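Local coordinates for protein methylmalonyl-CoA carboxyltransferase 12S subunit (Propionibacterium freudenreichii, PDB 1ON3) that transfers the carboxyl group of methylmalonyl-CoA to the biotin of the 1.3S subunit, yielding propanoyl-CoA, and forms the homohexameric core of transcarboxylase, at residues D358-L364 and Y395-P401. Numbering follows the deposited sequence.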
ATOM      1  N   ASP E 358     -17.658  -8.373  13.682  1.00  9.45           N
ATOM      2  CA  ASP E 358     -16.356  -8.398  13.037  1.00 11.63           C
ATOM      3  C   ASP E 358     -16.105  -7.094  12.281  1.00 11.63           C
ATOM      4  O   ASP E 358     -15.022  -6.520  12.377  1.00  9.34           O
ATOM      5  CB  ASP E 358     -16.235  -9.580  12.067  1.00 13.05           C
ATOM      6  CG  ASP E 358     -14.841  -9.699  11.472  1.00 15.67           C
ATOM      7  OD1 ASP E 358     -14.728  -9.785  10.232  1.00 11.92           O
ATOM      8  OD2 ASP E 358     -13.853  -9.699  12.246  1.00 14.12           O
ATOM      9  N   SER E 359     -17.103  -6.617  11.531  1.00 10.52           N
ATOM     10  CA  SER E 359     -16.945  -5.382  10.773  1.00  9.43           C
ATOM     11  C   SER E 359     -16.567  -4.197  11.630  1.00  8.75           C
ATOM     12  O   SER E 359     -15.772  -3.358  11.207  1.00 11.20           O
ATOM     13  CB  SER E 359     -18.229  -5.015  10.026  1.00 13.60           C
ATOM     14  OG  SER E 359     -18.375  -5.814   8.878  1.00 20.10           O
ATOM     15  N   PHE E 360     -17.138  -4.118  12.824  1.00  5.95           N
ATOM     16  CA  PHE E 360     -16.861  -2.984  13.690  1.00 10.20           C
ATOM     17  C   PHE E 360     -15.985  -3.228  14.907  1.00 12.35           C
ATOM     18  O   PHE E 360     -16.104  -2.547  15.931  1.00  9.66           O
ATOM     19  CB  PHE E 360     -18.171  -2.306  14.073  1.00 11.52           C
ATOM     20  CG  PHE E 360     -18.834  -1.640  12.914  1.00 11.75           C
ATOM     21  CD1 PHE E 360     -19.862  -2.269  12.226  1.00 11.26           C
ATOM     22  CD2 PHE E 360     -18.357  -0.419  12.436  1.00 11.59           C
ATOM     23  CE1 PHE E 360     -20.407  -1.701  11.075  1.00 10.09           C
ATOM     24  CE2 PHE E 360     -18.902   0.158  11.280  1.00 10.85           C
ATOM     25  CZ  PHE E 360     -19.929  -0.489  10.602  1.00  9.82           C
ATOM     26  N   ASN E 361     -15.098  -4.207  14.771  1.00 11.63           N
ATOM     27  CA  ASN E 361     -14.102  -4.514  15.792  1.00 12.08           C
ATOM     28  C   ASN E 361     -14.572  -4.856  17.196  1.00 14.10           C
ATOM     29  O   ASN E 361     -13.901  -4.525  18.176  1.00 13.28           O
ATOM     30  CB  ASN E 361     -13.123  -3.342  15.842  1.00  9.33           C
ATOM     31  CG  ASN E 361     -12.750  -2.851  14.455  1.00 10.37           C
ATOM     32  OD1 ASN E 361     -12.260  -3.622  13.629  1.00 12.37           O
ATOM     33  ND2 ASN E 361     -12.991  -1.566  14.183  1.00 13.19           N
ATOM     34  N   ILE E 362     -15.714  -5.532  17.287  1.00 13.18           N
ATOM     35  CA  ILE E 362     -16.299  -5.944  18.566  1.00 10.76           C
ATOM     36  C   ILE E 362     -15.969  -7.430  18.804  1.00 12.36           C
ATOM     37  O   ILE E 362     -16.404  -8.293  18.033  1.00 13.65           O
ATOM     38  CB  ILE E 362     -17.837  -5.768  18.513  1.00 10.09           C
ATOM     39  CG1 ILE E 362     -18.168  -4.290  18.278  1.00 13.95           C
ATOM     40  CG2 ILE E 362     -18.498  -6.308  19.789  1.00 10.86           C
ATOM     41  CD1 ILE E 362     -19.642  -4.002  18.139  1.00 13.96           C
ATOM     42  N   PRO E 363     -15.195  -7.751  19.863  1.00 12.31           N
ATOM     43  CA  PRO E 363     -14.852  -9.159  20.132  1.00  9.05           C
ATOM     44  C   PRO E 363     -16.103 -10.015  20.286  1.00 11.47           C
ATOM     45  O   PRO E 363     -17.153  -9.526  20.689  1.00 10.76           O
ATOM     46  CB  PRO E 363     -14.062  -9.095  21.439  1.00 11.08           C
ATOM     47  CG  PRO E 363     -13.422  -7.741  21.385  1.00 10.81           C
ATOM     48  CD  PRO E 363     -14.566  -6.865  20.858  1.00 11.65           C
ATOM     49  N   LEU E 364     -15.954 -11.300  19.988  1.00  9.61           N
ATOM     50  CA  LEU E 364     -17.039 -12.263  20.046  1.00  7.14           C
ATOM     51  C   LEU E 364     -16.809 -13.314  21.122  1.00  9.26           C
ATOM     52  O   LEU E 364     -15.778 -13.995  21.134  1.00 14.49           O
ATOM     53  CB  LEU E 364     -17.184 -12.946  18.677  1.00  9.35           C
ATOM     54  CG  LEU E 364     -17.842 -12.040  17.620  1.00  7.69           C
ATOM     55  CD1 LEU E 364     -17.448 -12.472  16.224  1.00  9.40           C
ATOM     56  CD2 LEU E 364     -19.340 -12.045  17.818  1.00  7.04           C
ATOM     57  N   TYR E 395     -17.615 -16.990  11.301  1.00  7.83           N
ATOM     58  CA  TYR E 395     -16.553 -17.126  12.296  1.00  8.22           C
ATOM     59  C   TYR E 395     -15.170 -17.311  11.659  1.00  9.65           C
ATOM     60  O   TYR E 395     -14.202 -16.675  12.087  1.00  9.81           O
ATOM     61  CB  TYR E 395     -16.863 -18.289  13.241  1.00 10.25           C
ATOM     62  CG  TYR E 395     -17.783 -17.911  14.379  1.00 10.60           C
ATOM     63  CD1 TYR E 395     -18.980 -18.585  14.581  1.00  9.19           C
ATOM     64  CD2 TYR E 395     -17.439 -16.890  15.268  1.00 12.49           C
ATOM     65  CE1 TYR E 395     -19.818 -18.262  15.637  1.00 12.55           C
ATOM     66  CE2 TYR E 395     -18.274 -16.558  16.336  1.00 11.85           C
ATOM     67  CZ  TYR E 395     -19.460 -17.250  16.509  1.00 12.71           C
ATOM     68  OH  TYR E 395     -20.299 -16.935  17.549  1.00 11.19           O
ATOM     69  N   SER E 396     -15.065 -18.161  10.633  1.00 11.26           N
ATOM     70  CA  SER E 396     -13.768 -18.390   9.975  1.00 11.61           C
ATOM     71  C   SER E 396     -13.197 -17.124   9.329  1.00 11.80           C
ATOM     72  O   SER E 396     -11.993 -16.964   9.231  1.00 12.47           O
ATOM     73  CB  SER E 396     -13.871 -19.491   8.904  1.00  8.79           C
ATOM     74  OG  SER E 396     -14.332 -20.715   9.459  1.00 11.42           O
ATOM     75  N   GLU E 397     -14.067 -16.231   8.876  1.00 13.94           N
ATOM     76  CA  GLU E 397     -13.618 -14.990   8.251  1.00 13.19           C
ATOM     77  C   GLU E 397     -13.310 -13.920   9.308  1.00 11.76           C
ATOM     78  O   GLU E 397     -12.492 -13.029   9.086  1.00 13.58           O
ATOM     79  CB  GLU E 397     -14.702 -14.457   7.311  0.50 16.42           C
ATOM     80  CG  GLU E 397     -14.317 -13.187   6.568  0.50 27.10           C
ATOM     81  CD  GLU E 397     -13.229 -13.410   5.529  0.50 26.31           C
ATOM     82  OE1 GLU E 397     -12.721 -12.412   4.980  0.50 32.80           O
ATOM     83  OE2 GLU E 397     -12.883 -14.579   5.253  0.50 30.95           O
ATOM     84  N   ALA E 398     -13.983 -13.999  10.445  1.00  9.04           N
ATOM     85  CA  ALA E 398     -13.795 -12.988  11.480  1.00 13.02           C
ATOM     86  C   ALA E 398     -12.365 -12.900  11.995  1.00 12.23           C
ATOM     87  O   ALA E 398     -11.701 -13.924  12.193  1.00 11.47           O
ATOM     88  CB  ALA E 398     -14.772 -13.234  12.642  1.00 11.76           C
ATOM     89  N   THR E 399     -11.894 -11.669  12.209  1.00 13.22           N
ATOM     90  CA  THR E 399     -10.543 -11.442  12.714  1.00  9.48           C
ATOM     91  C   THR E 399     -10.522 -10.753  14.090  1.00 13.11           C
ATOM     92  O   THR E 399      -9.453 -10.541  14.672  1.00 11.17           O
ATOM     93  CB  THR E 399      -9.693 -10.625  11.704  1.00 12.69           C
ATOM     94  OG1 THR E 399     -10.351  -9.385  11.423  1.00 14.98           O
ATOM     95  CG2 THR E 399      -9.503 -11.412  10.393  1.00 11.24           C
ATOM     96  N   VAL E 400     -11.692 -10.399  14.613  1.00 11.16           N
ATOM     97  CA  VAL E 400     -11.736  -9.789  15.939  1.00 12.69           C
ATOM     98  C   VAL E 400     -11.402 -10.902  16.934  1.00 12.95           C
ATOM     99  O   VAL E 400     -11.381 -12.081  16.570  1.00 10.45           O
ATOM    100  CB  VAL E 400     -13.155  -9.260  16.315  1.00 11.19           C
ATOM    101  CG1 VAL E 400     -13.516  -8.028  15.480  1.00 10.05           C
ATOM    102  CG2 VAL E 400     -14.201 -10.362  16.109  1.00 15.16           C
ATOM    103  N   PRO E 401     -11.112 -10.540  18.192  1.00 11.98           N
ATOM    104  CA  PRO E 401     -10.804 -11.563  19.196  1.00 13.74           C
ATOM    105  C   PRO E 401     -12.033 -12.472  19.292  1.00 12.84           C
ATOM    106  O   PRO E 401     -13.166 -11.990  19.280  1.00  8.74           O
ATOM    107  CB  PRO E 401     -10.606 -10.746  20.477  1.00  7.88           C
ATOM    108  CG  PRO E 401      -9.997  -9.468  19.955  1.00  9.43           C
ATOM    109  CD  PRO E 401     -10.818  -9.187  18.698  1.00 11.58           C
TER
HETATM  110  O   HOH W   1     -12.563 -10.295   8.883  1.00 18.52           O
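The carboxylate of Asp358, in the last turn of its helix, gathers the backbone that leaves helix 384-397. Its OD2 accepts two hydrogen bonds from consecutive amides, from Thr399 N at 2.8 Å and from Val400 N at a longer 3.3 Å. OD1 reaches the same chain through a water molecule, which donates to Asp358 OD1 (2.6 Å) and to Glu397 O (2.7 Å), the latter a carbonyl at the end of the second helix. The carboxylate also serves a subunit interface: Lys517 of a second subunit makes a salt bridge to Asp358 and a hydrogen bond to the hydroxyl of Thr399. At the far end of the contact, Leu364 N donates to Pro401 O (3.0 Å) in a nearly straight bond, where the parallel strands 364-370 and 402-407 begin side by side in the C-terminal, crotonase-like half of the chain. Each helix leads into one of these adjacent strands, and strand 364-370, helix 384-397 and strand 402-407 make a beta-alpha-beta crossover. The first connection turns sharply at Asn361, whose positive phi makes it the C' residue of a Schellman motif; its amide side chain is held by the carbonyls of Asn259 and Glu261. The side chain of Val400 points from its own connection toward the 358-364 loop: its CG1 lies 3.6 Å from Asn361 CA, and its CG2 packs 3.9 Å from Leu364 CD1. Leu364 CD1 also lies 4.2 Å from Tyr395 CE2, while the Tyr395 hydroxyl hydrogen-bonds to Gln366. Beside the Leu364-Pro401 hydrogen bond the proline rings touch, Pro363 CB lying 3.9 Å from Pro401 CB.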